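Local atomic coordinates of 2-dehydropantoate 2-reductase (Bacillus subtilis, PDB entry 3EGO), a protein that probably catalyses the NADPH-dependent reduction of 2-dehydropantoate (ketopantoate) to (R)-pantoate, the second step in the pathway to pantoate for pantothenate biosynthesis. Residues S116-I121 / P152-I157; C220-L225 / Q275-V280. All coordinates share one frame; numbering follows the deposited sequence. Where two conformers were deposited one is given.

Interaction 1. Residues S116-I121 / P152-I157; sequences SIYVGI and PDRLNI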
loop_
_atom_site.group_PDB
_atom_site.type_symbol
_atom_site.label_atom_id
_atom_site.label_comp_id
_atom_site.label_asym_id
_atom_site.label_seq_id
_atom_site.Cartn_x
_atom_site.Cartn_y
_atom_site.Cartn_z
ATOM N N SER A 116 8.386 22.793 33.161
ATOM C CA SER A 116 8.509 21.422 33.650
ATOM C C SER A 116 7.761 20.517 32.691
ATOM O O SER A 116 6.555 20.642 32.546
ATOM C CB SER A 116 7.893 21.260 35.043
ATOM O OG SER A 116 8.522 22.094 36.015
ATOM N N ILE A 117 8.463 19.564 32.098
ATOM C CA ILE A 117 7.889 18.739 31.054
ATOM C C ILE A 117 7.572 17.354 31.532
ATOM O O ILE A 117 8.426 16.664 32.098
ATOM C CB ILE A 117 8.812 18.625 29.855
ATOM C CG1 ILE A 117 9.249 20.012 29.391
ATOM C CG2 ILE A 117 8.099 17.859 28.700
ATOM C CD1 ILE A 117 8.096 20.937 29.043
ATOM N N TYR A 118 6.328 16.955 31.255
ATOM C CA TYR A 118 5.821 15.640 31.551
ATOM C C TYR A 118 5.277 15.043 30.266
ATOM O O TYR A 118 4.815 15.758 29.362
ATOM C CB TYR A 118 4.728 15.711 32.633
ATOM C CG TYR A 118 5.234 16.458 33.858
ATOM C CD1 TYR A 118 5.988 15.806 34.846
ATOM C CD2 TYR A 118 5.024 17.819 33.987
ATOM C CE1 TYR A 118 6.491 16.522 35.947
ATOM C CE2 TYR A 118 5.516 18.536 35.075
ATOM C CZ TYR A 118 6.246 17.883 36.054
ATOM O OH TYR A 118 6.724 18.635 37.113
ATOM N N VAL A 119 5.268 13.731 30.246
ATOM C CA VAL A 119 4.942 12.971 29.067
ATOM C C VAL A 119 4.035 11.817 29.519
ATOM O O VAL A 119 4.243 11.270 30.589
ATOM C CB VAL A 119 6.351 12.542 28.529
ATOM C CG1 VAL A 119 6.688 11.067 28.686
ATOM C CG2 VAL A 119 6.813 13.329 27.242
ATOM N N GLY A 120 3.015 11.460 28.736
ATOM C CA GLY A 120 2.121 10.365 29.130
ATOM C C GLY A 120 1.354 9.721 28.002
ATOM O O GLY A 120 1.416 10.170 26.867
ATOM N N ILE A 121 0.661 8.646 28.315
ATOM C CA ILE A 121 -0.146 7.975 27.337
ATOM C C ILE A 121 -1.572 7.896 27.835
ATOM O O ILE A 121 -1.841 7.875 29.045
ATOM C CB ILE A 121 0.361 6.568 27.031
ATOM C CG1 ILE A 121 0.355 5.710 28.299
ATOM C CG2 ILE A 121 1.788 6.641 26.410
ATOM C CD1 ILE A 121 0.747 4.267 27.992
ATOM N N PRO A 152 8.278 15.365 39.800
ATOM C CA PRO A 152 6.967 14.727 39.716
ATOM C C PRO A 152 5.998 15.320 40.714
ATOM O O PRO A 152 4.802 15.465 40.415
ATOM C CB PRO A 152 7.246 13.269 40.077
ATOM C CG PRO A 152 8.719 13.094 39.985
ATOM C CD PRO A 152 9.357 14.422 40.135
ATOM N N ASP A 153 6.507 15.698 41.889
ATOM C CA ASP A 153 5.619 16.143 42.964
ATOM C C ASP A 153 4.815 17.362 42.543
ATOM O O ASP A 153 3.726 17.579 43.039
ATOM C CB ASP A 153 6.398 16.405 44.259
ATOM C CG ASP A 153 6.807 15.118 44.956
ATOM O OD1 ASP A 153 6.234 14.021 44.655
ATOM O OD2 ASP A 153 7.696 15.219 45.825
ATOM N N ARG A 154 5.342 18.134 41.597
ATOM C CA ARG A 154 4.602 19.289 41.074
ATOM C C ARG A 154 3.159 18.982 40.651
ATOM O O ARG A 154 2.297 19.851 40.727
ATOM C CB ARG A 154 5.366 19.972 39.922
ATOM C CG ARG A 154 6.422 20.955 40.390
ATOM C CD ARG A 154 7.189 21.607 39.243
ATOM N NE ARG A 154 6.461 22.661 38.535
ATOM C CZ ARG A 154 6.288 23.905 38.986
ATOM N NH1 ARG A 154 6.734 24.258 40.190
ATOM N NH2 ARG A 154 5.640 24.795 38.239
ATOM N N LEU A 155 2.886 17.751 40.229
ATOM C CA LEU A 155 1.522 17.414 39.813
ATOM C C LEU A 155 0.650 16.754 40.879
ATOM O O LEU A 155 -0.475 16.342 40.575
ATOM C CB LEU A 155 1.530 16.565 38.554
ATOM C CG LEU A 155 2.276 17.169 37.365
ATOM C CD1 LEU A 155 2.074 16.313 36.149
ATOM C CD2 LEU A 155 1.904 18.649 37.089
ATOM N N ASN A 156 1.159 16.679 42.118
ATOM C CA ASN A 156 0.492 15.981 43.230
ATOM C C ASN A 156 -0.862 16.550 43.562
ATOM O O ASN A 156 -1.831 15.803 43.700
ATOM C CB ASN A 156 1.331 16.060 44.535
ATOM C CG ASN A 156 2.510 15.087 44.566
ATOM O OD1 ASN A 156 2.653 14.213 43.700
ATOM N ND2 ASN A 156 3.366 15.234 45.595
ATOM N N ILE A 157 -0.930 17.866 43.719
ATOM C CA ILE A 157 -2.176 18.493 44.117
ATOM C C ILE A 157 -3.104 18.422 42.933
ATOM O O ILE A 157 -4.268 18.034 43.080
ATOM C CB ILE A 157 -1.981 19.941 44.659
ATOM C CG1 ILE A 157 -1.203 19.912 45.974
ATOM C CG2 ILE A 157 -3.314 20.610 44.916
ATOM C CD1 ILE A 157 -0.738 21.303 46.436
#
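Ser116 meets Arg154 where strand 116-128 begins. Its CB points toward the 152-157 turn, and Ser116 OG lies 3.3 Å from Arg154 NE and 3.5 Å from Arg154 CD. The angle at NE is too poor for a hydrogen bond; NE instead bonds to Asn94 OD1 on the neighbouring strand 94-97. The bend at chi3 (76°) sets NE beside the serine hydroxyl.

Two residues on, Tyr118 carries most of the contact. Leu155 CD1 sits over the centre of one face of its ring, a CH-pi contact 4.0 Å from the Tyr118 ring centroid and 13° off the normal. The strand belongs to the mixed sheet of the Rossmann-type NADP-binding domain, paired in parallel with 94-97, while 152-157 lies in the loop between strands 142-146 and 168-170. The turn packs against the tyrosine with Pro152 CA 4.2 Å from Tyr118 CE1. At the phenol end, Tyr118 OH comes 3.4 Å from Arg154 CB, and the ring and guanidinium planes are nearly coplanar, 8° apart. That hydroxyl is hydrogen-bonded to Glu151 O, immediately before the turn.

Interaction 2. Residues C220-L225 / Q275-V280; sequences CRILKL and QGLDAV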
loop_
_atom_site.group_PDB
_atom_site.type_symbol
_atom_site.label_atom_id
_atom_site.label_comp_id
_atom_site.label_asym_id
_atom_site.label_seq_id
_atom_site.Cartn_x
_atom_site.Cartn_y
_atom_site.Cartn_z
ATOM N N CYS A 220 11.788 -3.226 17.543
ATOM C CA CYS A 220 12.274 -3.695 18.844
ATOM C C CYS A 220 13.755 -3.356 19.054
ATOM O O CYS A 220 14.128 -2.784 20.081
ATOM C CB CYS A 220 11.977 -5.187 18.996
ATOM S SG CYS A 220 12.499 -5.956 20.576
ATOM N N ARG A 221 14.597 -3.663 18.064
ATOM C CA ARG A 221 16.012 -3.286 18.132
ATOM C C ARG A 221 16.275 -1.780 18.163
ATOM O O ARG A 221 17.122 -1.308 18.941
ATOM C CB ARG A 221 16.819 -3.936 17.010
ATOM C CG ARG A 221 18.299 -3.556 17.015
ATOM C CD ARG A 221 18.997 -3.892 18.378
ATOM N NE ARG A 221 20.374 -3.384 18.410
ATOM C CZ ARG A 221 20.698 -2.136 18.738
ATOM N NH1 ARG A 221 19.749 -1.273 19.103
ATOM N NH2 ARG A 221 21.967 -1.744 18.711
ATOM N N ILE A 222 15.577 -1.008 17.329
ATOM C CA ILE A 222 15.773 0.437 17.287
ATOM C C ILE A 222 15.462 1.058 18.663
ATOM O O ILE A 222 16.165 1.971 19.139
ATOM C CB ILE A 222 14.834 1.097 16.211
ATOM C CG1 ILE A 222 15.297 0.745 14.785
ATOM C CG2 ILE A 222 14.782 2.579 16.368
ATOM C CD1 ILE A 222 14.147 0.808 13.725
ATOM N N LEU A 223 14.411 0.554 19.301
ATOM C CA LEU A 223 13.983 1.092 20.606
ATOM C C LEU A 223 14.776 0.510 21.781
ATOM O O LEU A 223 14.665 1.014 22.930
ATOM C CB LEU A 223 12.490 0.809 20.837
ATOM C CG LEU A 223 11.537 1.489 19.860
ATOM C CD1 LEU A 223 10.160 0.849 19.959
ATOM C CD2 LEU A 223 11.470 3.026 20.036
ATOM N N LYS A 224 15.515 -0.573 21.514
ATOM C CA LYS A 224 16.259 -1.285 22.551
ATOM C C LYS A 224 15.340 -1.734 23.694
ATOM O O LYS A 224 15.595 -1.450 24.869
ATOM C CB LYS A 224 17.366 -0.373 23.085
ATOM C CG LYS A 224 18.447 -0.065 22.070
ATOM C CD LYS A 224 19.270 1.134 22.489
ATOM C CE LYS A 224 20.501 1.272 21.626
ATOM N NZ LYS A 224 21.269 2.505 21.976
ATOM N N LEU A 225 14.266 -2.426 23.344
ATOM C CA LEU A 225 13.286 -2.856 24.326
ATOM C C LEU A 225 13.859 -3.902 25.261
ATOM O O LEU A 225 14.433 -4.898 24.809
ATOM C CB LEU A 225 12.064 -3.433 23.623
ATOM C CG LEU A 225 11.301 -2.409 22.783
ATOM C CD1 LEU A 225 10.004 -3.022 22.323
ATOM C CD2 LEU A 225 11.067 -1.135 23.588
ATOM N N GLN A 275 21.589 5.192 14.821
ATOM C CA GLN A 275 22.305 4.045 15.345
ATOM C C GLN A 275 22.952 3.189 14.252
ATOM O O GLN A 275 23.508 2.117 14.553
ATOM C CB GLN A 275 21.378 3.170 16.182
ATOM C CG GLN A 275 20.781 3.839 17.425
ATOM C CD GLN A 275 19.787 2.923 18.113
ATOM O OE1 GLN A 275 20.128 1.811 18.548
ATOM N NE2 GLN A 275 18.539 3.362 18.175
ATOM N N GLY A 276 22.841 3.629 12.994
ATOM C CA GLY A 276 23.355 2.855 11.858
ATOM C C GLY A 276 22.633 1.522 11.738
ATOM O O GLY A 276 23.208 0.497 11.343
ATOM N N LEU A 277 21.356 1.531 12.091
ATOM C CA LEU A 277 20.553 0.321 12.032
ATOM C C LEU A 277 19.717 0.325 10.753
ATOM O O LEU A 277 19.393 1.374 10.200
ATOM C CB LEU A 277 19.622 0.234 13.245
ATOM C CG LEU A 277 20.204 -0.220 14.594
ATOM C CD1 LEU A 277 19.223 0.145 15.758
ATOM C CD2 LEU A 277 20.480 -1.715 14.546
ATOM N N ASP A 278 19.354 -0.865 10.312
ATOM C CA ASP A 278 18.546 -0.993 9.133
ATOM C C ASP A 278 17.078 -1.054 9.557
ATOM O O ASP A 278 16.723 -1.518 10.657
ATOM C CB ASP A 278 18.966 -2.224 8.340
ATOM C CG ASP A 278 20.332 -2.025 7.639
ATOM O OD1 ASP A 278 20.670 -0.875 7.237
ATOM O OD2 ASP A 278 21.066 -3.024 7.499
ATOM N N ALA A 279 16.225 -0.563 8.682
ATOM C CA ALA A 279 14.807 -0.476 8.982
ATOM C C ALA A 279 14.119 -0.537 7.636
ATOM O O ALA A 279 13.304 0.331 7.341
ATOM C CB ALA A 279 14.519 0.843 9.615
ATOM N N VAL A 280 14.469 -1.554 6.843
ATOM C CA VAL A 280 13.965 -1.657 5.472
ATOM C C VAL A 280 12.445 -1.819 5.406
ATOM O O VAL A 280 11.804 -1.223 4.535
ATOM C CB VAL A 280 14.635 -2.785 4.663
ATOM C CG1 VAL A 280 14.245 -4.132 5.193
ATOM C CG2 VAL A 280 14.234 -2.682 3.204
HETATM O O HOH W 1 22.645 0.670 18.653
#
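Gln275 spends both ends of its amide on helix 206-223. Gln275 NE2 donates to Ile222 O at 2.9 Å, with an N-H...O angle of 166°; it approaches in the carbonyl plane, on a lone pair, and the acceptor lies close to the plane of the glutamine amide. A weak second bond runs from NE2 to Glu271 O. Gln275 OE1 accepts from Arg221 NH1 at 3.2 Å, a more bent bond (143°), with the amide and guanidinium planes 42° apart. A water also donates to Gln275 OE1, so two donors grip that oxygen; the same water accepts from Arg221 NH2, but that side of the bridge is unusually short and its exact length doubtful. Lys224 CE also packs close by, 3.1 Å from Gln275 OE1.

Both segments lie in the helical C-terminal domain, and each contains a helix end closed by a Schellman motif. Lys224, with positive phi, is the C-prime residue that ends helix 206-223; Gly276 has the corresponding place after helix 261-274.

The apolar part centres on Leu277. Leu277 CD1 lies over one guanidinium face of Arg221, offset toward the rim, 3.7 Å from Arg221 NH1, while Leu277 CD2 reaches Arg221 CG at 3.8 Å. On the helix, Leu277 CD1 also touches Ile222 CA (3.8 Å). Ile222 CD1 meets Ala279 CB at 4.1 Å; Ala279 occupies the N-cap position, right before helix 280-291.

How the interactions relate
From the N terminus the chain first builds most of the Rossmann-type sheet, and interaction 1 closes a loop there: after strand 116-128 it runs through strands 133-138 and 142-146 before 152-157 returns to the start of that first strand. The chain then passes through strand 168-170 and the long helix 174-195 into the C-terminal domain. Interaction 2 closes a second loop, spanning helices 228-241, 248-255 and 261-274, and joins the end of helix 206-223 to the linker before helix 280-291. The two loops follow in series, neither nested nor crossed. The centres of interactions 1 and 2 are about 29 Å apart. The nearest atoms of interactions 1 and 2 are about 12 Å apart, without touching.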